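Side-chain contacts in GTPase activator-like protein (Chaetomium thermophilum, PDB 5HIU), which probably contributes to GTPase activation as part of a longer protein, TSC2, of which this chain is the all-helical N-terminal part: residues Asn73-Asn76 and Ala77-Ser81; Lys247-Tyr250 and Cys251-Leu255; His429-Leu432 and Arg433-Leu437. All coordinates share one frame; numbering follows the deposited sequence.

How the interactions relate
From the N terminus, interaction 1 comes first, running from the residues just before helix 75-89 into its first turn; interaction 2 follows within helix 245-261, and interaction 3 within helix 423-441. None closes a long loop, and they run in series without nesting or crossing. Interactions 1 and 3 lie on opposite sides of the chain's centre, their own centres about 73 Å apart, whereas interaction 2 is about 10 Å from that centre. Their outward faces reach different neighbours: helix 36-52 in interaction 1, helices 204-219, 266-277 and 281-294 in interaction 2, and helices 352-366, 383-391 and 448-459 in interaction 3.

Interaction 1: Asn73-Asn76 and Ala77-Ser81; sequences NPDN and ARQAS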
loop_
_atom_site.group_PDB
_atom_site.type_symbol
_atom_site.label_atom_id
_atom_site.label_comp_id
_atom_site.label_asym_id
_atom_site.label_seq_id
_atom_site.Cartn_x
_atom_site.Cartn_y
_atom_site.Cartn_z
ATOM N N ASN A 73 9.638 -17.662 31.892
ATOM C CA ASN A 73 8.456 -18.148 32.611
ATOM C C ASN A 73 7.554 -19.018 31.733
ATOM O O ASN A 73 7.556 -18.879 30.513
ATOM C CB ASN A 73 7.612 -16.984 33.097
ATOM C CG ASN A 73 8.378 -16.019 33.970
ATOM O OD1 ASN A 73 8.804 -16.356 35.080
ATOM N ND2 ASN A 73 8.538 -14.791 33.480
ATOM N N PRO A 74 6.749 -19.888 32.365
ATOM C CA PRO A 74 5.769 -20.692 31.649
ATOM C C PRO A 74 4.552 -19.894 31.166
ATOM O O PRO A 74 4.161 -18.896 31.754
ATOM C CB PRO A 74 5.342 -21.720 32.700
ATOM C CG PRO A 74 5.485 -20.986 33.978
ATOM C CD PRO A 74 6.705 -20.139 33.814
ATOM N N ASP A 75 3.946 -20.373 30.099
ATOM C CA ASP A 75 2.788 -19.729 29.514
ATOM C C ASP A 75 1.837 -19.107 30.510
ATOM O O ASP A 75 1.597 -17.898 30.455
ATOM C CB ASP A 75 2.049 -20.733 28.662
ATOM C CG ASP A 75 2.801 -21.058 27.397
ATOM O OD1 ASP A 75 3.867 -20.432 27.169
ATOM O OD2 ASP A 75 2.331 -21.925 26.636
ATOM N N ASN A 76 1.321 -19.927 31.422
ATOM C CA ASN A 76 0.291 -19.505 32.372
ATOM C C ASN A 76 0.666 -18.252 33.126
ATOM O O ASN A 76 -0.202 -17.453 33.467
ATOM C CB ASN A 76 -0.009 -20.608 33.373
ATOM C CG ASN A 76 1.161 -20.896 34.292
ATOM O OD1 ASN A 76 2.311 -20.732 33.908
ATOM N ND2 ASN A 76 0.871 -21.320 35.514
ATOM N N ALA A 77 1.957 -18.078 33.384
ATOM C CA ALA A 77 2.431 -16.924 34.144
ATOM C C ALA A 77 2.707 -15.715 33.267
ATOM O O ALA A 77 2.553 -14.583 33.713
ATOM C CB ALA A 77 3.682 -17.286 34.945
ATOM N N ARG A 78 3.156 -15.936 32.042
ATOM C CA ARG A 78 3.398 -14.811 31.161
ATOM C C ARG A 78 2.040 -14.282 30.798
ATOM O O ARG A 78 1.793 -13.095 30.881
ATOM C CB ARG A 78 4.176 -15.215 29.902
ATOM C CG ARG A 78 5.589 -15.709 30.165
ATOM C CD ARG A 78 6.427 -15.779 28.904
ATOM N NE ARG A 78 5.693 -16.329 27.767
ATOM C CZ ARG A 78 5.425 -17.613 27.565
ATOM N NH1 ARG A 78 5.794 -18.538 28.446
ATOM N NH2 ARG A 78 4.744 -17.975 26.479
ATOM N N GLN A 79 1.157 -15.195 30.422
ATOM C CA GLN A 79 -0.160 -14.833 29.956
ATOM C C GLN A 79 -0.942 -14.052 30.988
ATOM O O GLN A 79 -1.417 -12.958 30.696
ATOM C CB GLN A 79 -0.930 -16.077 29.481
ATOM C CG GLN A 79 -0.500 -16.458 28.068
ATOM C CD GLN A 79 -1.010 -17.794 27.579
ATOM O OE1 GLN A 79 -2.165 -18.159 27.794
ATOM N NE2 GLN A 79 -0.151 -18.522 26.888
ATOM N N ALA A 80 -1.066 -14.589 32.192
ATOM C CA ALA A 80 -1.855 -13.917 33.232
ATOM C C ALA A 80 -1.268 -12.540 33.587
ATOM O O ALA A 80 -1.986 -11.646 34.024
ATOM C CB ALA A 80 -1.969 -14.793 34.478
ATOM N N SER A 81 0.040 -12.391 33.399
ATOM C CA SER A 81 0.719 -11.119 33.617
ATOM C C SER A 81 0.443 -10.126 32.490
ATOM O O SER A 81 0.180 -8.956 32.741
ATOM C CB SER A 81 2.227 -11.367 33.775
ATOM O OG SER A 81 2.934 -10.183 34.102
#
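The first turn of helix 75-89 opens with P74 at the N-cap, and R78 reaches back over that turn to N73 and D75. P74 O takes two backbone bonds, from A77 N at 2.9 Å and from R78 N at 3.1 Å, while Q79 N meets D75 O at 2.7 Å in a nearly straight bond. The R78 chain folds back at chi3 (-42°), which brings its guanidinium to the start of the helix. There R78 NH1 donates to N73 O at 2.7 Å, the oxygen lying close to the guanidinium plane. R78 NH2 forms a salt bridge with D75 OD1, also at 2.7 Å, approaching from above the carboxylate plane; the two flat groups are steeply turned, 73° apart. On the flank, Q79 NE2 lies 3.6 Å from D75 CB, and P74 CG packs on A77 CB at 4.2 Å. The charges are shared outward: D75 OD2 pairs with K113, and R78 NE with D114, while N73 ND2 bonds to H70 O and D67 O. A77 and A80 face helix 36-52. This is a helix N-terminus with a proline N-cap, its first turn tied by an i to i+3 salt bridge.

Interaction 2: Lys247-Tyr250 and Cys251-Leu255; sequences KLKY and CIQVL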
loop_
_atom_site.group_PDB
_atom_site.type_symbol
_atom_site.label_atom_id
_atom_site.label_comp_id
_atom_site.label_asym_id
_atom_site.label_seq_id
_atom_site.Cartn_x
_atom_site.Cartn_y
_atom_site.Cartn_z
ATOM N N LYS A 247 11.814 7.348 -2.762
ATOM C CA LYS A 247 10.903 6.194 -2.634
ATOM C C LYS A 247 9.757 6.188 -3.651
ATOM O O LYS A 247 9.060 5.167 -3.826
ATOM C CB LYS A 247 10.295 6.180 -1.231
ATOM C CG LYS A 247 11.322 6.048 -0.125
ATOM C CD LYS A 247 11.960 4.671 -0.172
ATOM C CE LYS A 247 13.295 4.648 0.516
ATOM N NZ LYS A 247 14.078 3.518 -0.032
ATOM N N LEU A 248 9.572 7.331 -4.310
ATOM C CA LEU A 248 8.418 7.568 -5.163
ATOM C C LEU A 248 8.343 6.549 -6.281
ATOM O O LEU A 248 7.329 5.898 -6.440
ATOM C CB LEU A 248 8.454 8.991 -5.737
ATOM C CG LEU A 248 7.157 9.538 -6.349
ATOM C CD1 LEU A 248 6.069 9.700 -5.296
ATOM C CD2 LEU A 248 7.433 10.865 -7.047
ATOM N N LYS A 249 9.415 6.387 -7.041
ATOM C CA LYS A 249 9.403 5.407 -8.111
ATOM C C LYS A 249 8.837 4.083 -7.598
ATOM O O LYS A 249 7.925 3.510 -8.203
ATOM C CB LYS A 249 10.806 5.203 -8.684
ATOM C CG LYS A 249 10.858 4.181 -9.813
ATOM C CD LYS A 249 12.220 4.110 -10.476
ATOM C CE LYS A 249 12.262 2.906 -11.402
ATOM N NZ LYS A 249 13.383 2.918 -12.385
ATOM N N TYR A 250 9.358 3.616 -6.468
ATOM C CA TYR A 250 9.007 2.301 -5.957
ATOM C C TYR A 250 7.526 2.246 -5.537
ATOM O O TYR A 250 6.816 1.305 -5.912
ATOM C CB TYR A 250 9.972 1.903 -4.821
ATOM C CG TYR A 250 11.390 1.519 -5.276
ATOM C CD1 TYR A 250 11.818 1.718 -6.595
ATOM C CD2 TYR A 250 12.303 0.963 -4.373
ATOM C CE1 TYR A 250 13.089 1.354 -6.999
ATOM C CE2 TYR A 250 13.581 0.601 -4.768
ATOM C CZ TYR A 250 13.961 0.800 -6.083
ATOM O OH TYR A 250 15.215 0.453 -6.499
ATOM N N CYS A 251 7.044 3.239 -4.792
ATOM C CA CYS A 251 5.591 3.326 -4.514
ATOM C C CYS A 251 4.740 3.289 -5.805
ATOM O O CYS A 251 3.797 2.511 -5.929
ATOM C CB CYS A 251 5.278 4.601 -3.760
ATOM S SG CYS A 251 6.003 4.642 -2.118
ATOM N N ILE A 252 5.112 4.108 -6.779
ATOM C CA ILE A 252 4.415 4.129 -8.053
ATOM C C ILE A 252 4.529 2.782 -8.761
ATOM O O ILE A 252 3.507 2.238 -9.222
ATOM C CB ILE A 252 4.896 5.278 -8.975
ATOM C CG1 ILE A 252 4.645 6.652 -8.335
ATOM C CG2 ILE A 252 4.173 5.232 -10.305
ATOM C CD1 ILE A 252 3.209 6.903 -7.897
ATOM N N GLN A 253 5.743 2.230 -8.850
ATOM C CA GLN A 253 5.886 0.858 -9.355
ATOM C C GLN A 253 4.856 -0.036 -8.680
ATOM O O GLN A 253 4.034 -0.681 -9.346
ATOM C CB GLN A 253 7.268 0.269 -9.082
ATOM C CG GLN A 253 8.313 0.587 -10.127
ATOM C CD GLN A 253 9.478 -0.384 -10.091
ATOM O OE1 GLN A 253 9.863 -0.867 -9.026
ATOM N NE2 GLN A 253 10.055 -0.668 -11.258
ATOM N N VAL A 254 4.881 -0.071 -7.355
ATOM C CA VAL A 254 4.122 -1.105 -6.679
ATOM C C VAL A 254 2.647 -0.853 -6.853
ATOM O O VAL A 254 1.902 -1.761 -7.235
ATOM C CB VAL A 254 4.506 -1.244 -5.200
ATOM C CG1 VAL A 254 3.485 -2.071 -4.444
ATOM C CG2 VAL A 254 5.879 -1.878 -5.094
ATOM N N LEU A 255 2.228 0.374 -6.573
ATOM C CA LEU A 255 0.811 0.785 -6.736
ATOM C C LEU A 255 0.283 0.672 -8.169
ATOM O O LEU A 255 -0.853 0.246 -8.365
ATOM C CB LEU A 255 0.635 2.224 -6.323
ATOM C CG LEU A 255 0.881 2.486 -4.869
ATOM C CD1 LEU A 255 1.285 3.941 -4.692
ATOM C CD2 LEU A 255 -0.375 2.143 -4.097
#
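Y250 and Q253 run side by side on one flank of helix 245-261, pointing the same way, with ring and amide planes only 20° apart. Q253 OE1 comes no closer than 4.1 Å to Y250 CD1, so this is van der Waals contact rather than a polar bond. The tyrosine CG sits beside its own backbone N (chi1 -73°), and Q253, extended beyond CG, keeps pace with it. On another flank L248 and I252 meet, CG to CG1 at 4.3 Å, one helical turn apart. V254 lays its CG2 against Y250 O at 3.4 Å, and the thiol SG of C251 stands 3.5 Å from K247 O.

Behind these side chains, four successive i to i+4 backbone bonds set the spacing, among them I252 N to L248 O at 2.9 Å and Q253 N to K249 O at 2.6 Å. Further out, L248 lies against helices 266-277 and 281-294, whereas Y250 and V254 touch L215 of helix 204-219. K247 turns its amine away from the contact to a salt bridge with D212 of helix 204-219.

Chemically, the contact is weak and dispersive between side chains: the backbone bonds carry the polar load, and the apolar residues mainly present surfaces to the neighbouring helices of this all-helical array.

Interaction 3: His429-Leu432 and Arg433-Leu437; sequences HLIL and RVENL
The carbonyl oxygens of H429 to L432 accept i to i+4 bonds from the amides of R433 to N436, four in succession, the straightest being V434 N to L430 O at 2.7 Å (177° at the hydrogen).

On the buried flank L430 and V434 cross at a slant, the delta methyl CD1 of the leucine 3.9 Å from the gamma methyl CG2 of the valine. CG of L430 lies anti to the backbone N (chi1 -173°), and this carries the branched end of the leucine to the valine one turn later. I431 brings its CG2 methyl to E435 OE1 at 3.9 Å, and the other carboxylate oxygen, OE2, lies 4.0 Å from L432 CD1, so the carboxylate end touches methyl groups of two residues. L432 and N436 lie side by side, with L432 CG 3.8 Å from N436 OD1. As modelled, N436 OD1 also comes to 3.0 Å from L432 O, an approach of two acceptors that leaves the placement of this amide doubtful.

R433 takes a different course: its chain bends at chi2 (56°) and leads off, with NE bonded to F366 O, while L437 CD2 lies over one face of the R433 guanidinium, offset toward its rim. L430 also touches F366 and F454, and V434 touches F386 and L455, so helices 352-366, 383-391 and 448-459 enclose the apolar flank.

The chemistry is thus divided by face. Methyl packing between L430 and V434 belongs to the interface with three surrounding helices, while farther round the helix the E435 carboxylate meets the I431 and L432 methyls and the N436 side chain runs alongside L432, without a side-chain hydrogen bond across the turn, leaving the main-chain bonds to hold it.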
loop_
_atom_site.group_PDB
_atom_site.type_symbol
_atom_site.label_atom_id
_atom_site.label_comp_id
_atom_site.label_asym_id
_atom_site.label_seq_id
_atom_site.Cartn_x
_atom_site.Cartn_y
_atom_site.Cartn_z
ATOM N N HIS A 429 -13.144 0.443 -32.400
ATOM C CA HIS A 429 -13.488 1.592 -31.559
ATOM C C HIS A 429 -12.849 2.890 -32.041
ATOM O O HIS A 429 -13.514 3.928 -32.085
ATOM C CB HIS A 429 -13.110 1.336 -30.095
ATOM C CG HIS A 429 -14.169 0.615 -29.327
ATOM N ND1 HIS A 429 -14.679 -0.601 -29.731
ATOM C CD2 HIS A 429 -14.822 0.938 -28.187
ATOM C CE1 HIS A 429 -15.604 -0.993 -28.874
ATOM N NE2 HIS A 429 -15.709 -0.078 -27.928
ATOM N N LEU A 430 -11.565 2.819 -32.389
ATOM C CA LEU A 430 -10.794 3.981 -32.836
ATOM C C LEU A 430 -11.189 4.437 -34.258
ATOM O O LEU A 430 -11.501 5.610 -34.507
ATOM C CB LEU A 430 -9.306 3.643 -32.795
ATOM C CG LEU A 430 -8.321 4.776 -33.068
ATOM C CD1 LEU A 430 -8.530 5.947 -32.115
ATOM C CD2 LEU A 430 -6.900 4.232 -32.963
ATOM N N ILE A 431 -11.173 3.502 -35.192
ATOM C CA ILE A 431 -11.663 3.795 -36.515
ATOM C C ILE A 431 -12.976 4.555 -36.380
ATOM O O ILE A 431 -13.106 5.652 -36.914
ATOM C CB ILE A 431 -11.834 2.513 -37.374
ATOM C CG1 ILE A 431 -10.469 1.842 -37.657
ATOM C CG2 ILE A 431 -12.567 2.828 -38.673
ATOM C CD1 ILE A 431 -9.296 2.801 -37.757
ATOM N N LEU A 432 -13.927 4.008 -35.629
ATOM C CA LEU A 432 -15.235 4.648 -35.528
ATOM C C LEU A 432 -15.103 6.085 -35.030
ATOM O O LEU A 432 -15.718 6.998 -35.587
ATOM C CB LEU A 432 -16.197 3.854 -34.631
ATOM C CG LEU A 432 -17.659 4.336 -34.667
ATOM C CD1 LEU A 432 -18.289 4.155 -36.039
ATOM C CD2 LEU A 432 -18.507 3.637 -33.621
ATOM N N ARG A 433 -14.289 6.278 -33.999
ATOM C CA ARG A 433 -14.093 7.604 -33.411
ATOM C C ARG A 433 -13.396 8.585 -34.362
ATOM O O ARG A 433 -13.844 9.713 -34.512
ATOM C CB ARG A 433 -13.291 7.499 -32.118
ATOM C CG ARG A 433 -13.074 8.816 -31.396
ATOM C CD ARG A 433 -14.378 9.541 -31.088
ATOM N NE ARG A 433 -14.129 10.767 -30.329
ATOM C CZ ARG A 433 -15.031 11.718 -30.092
ATOM N NH1 ARG A 433 -16.273 11.604 -30.543
ATOM N NH2 ARG A 433 -14.686 12.794 -29.393
ATOM N N VAL A 434 -12.299 8.151 -34.983
ATOM C CA VAL A 434 -11.552 8.984 -35.915
ATOM C C VAL A 434 -12.426 9.317 -37.112
ATOM O O VAL A 434 -12.389 10.418 -37.665
ATOM C CB VAL A 434 -10.290 8.267 -36.414
ATOM C CG1 VAL A 434 -9.677 9.006 -37.602
ATOM C CG2 VAL A 434 -9.279 8.139 -35.286
ATOM N N GLU A 435 -13.199 8.323 -37.504
ATOM C CA GLU A 435 -14.202 8.466 -38.532
ATOM C C GLU A 435 -15.222 9.533 -38.162
ATOM O O GLU A 435 -15.555 10.385 -38.976
ATOM C CB GLU A 435 -14.871 7.118 -38.704
ATOM C CG GLU A 435 -15.922 7.021 -39.769
ATOM C CD GLU A 435 -16.307 5.578 -40.008
ATOM O OE1 GLU A 435 -15.422 4.787 -40.400
ATOM O OE2 GLU A 435 -17.485 5.236 -39.791
ATOM N N ASN A 436 -15.704 9.488 -36.929
ATOM C CA ASN A 436 -16.666 10.476 -36.441
ATOM C C ASN A 436 -16.102 11.876 -36.353
ATOM O O ASN A 436 -16.826 12.843 -36.585
ATOM C CB ASN A 436 -17.196 10.101 -35.050
ATOM C CG ASN A 436 -18.299 9.067 -35.092
ATOM O OD1 ASN A 436 -18.269 8.094 -34.341
ATOM N ND2 ASN A 436 -19.290 9.279 -35.950
ATOM N N LEU A 437 -14.831 11.987 -35.976
ATOM C CA LEU A 437 -14.204 13.289 -35.808
ATOM C C LEU A 437 -14.129 14.004 -37.143
ATOM O O LEU A 437 -14.430 15.191 -37.234
ATOM C CB LEU A 437 -12.814 13.149 -35.218
ATOM C CG LEU A 437 -12.805 12.857 -33.716
ATOM C CD1 LEU A 437 -11.450 12.303 -33.337
ATOM C CD2 LEU A 437 -13.102 14.083 -32.866
#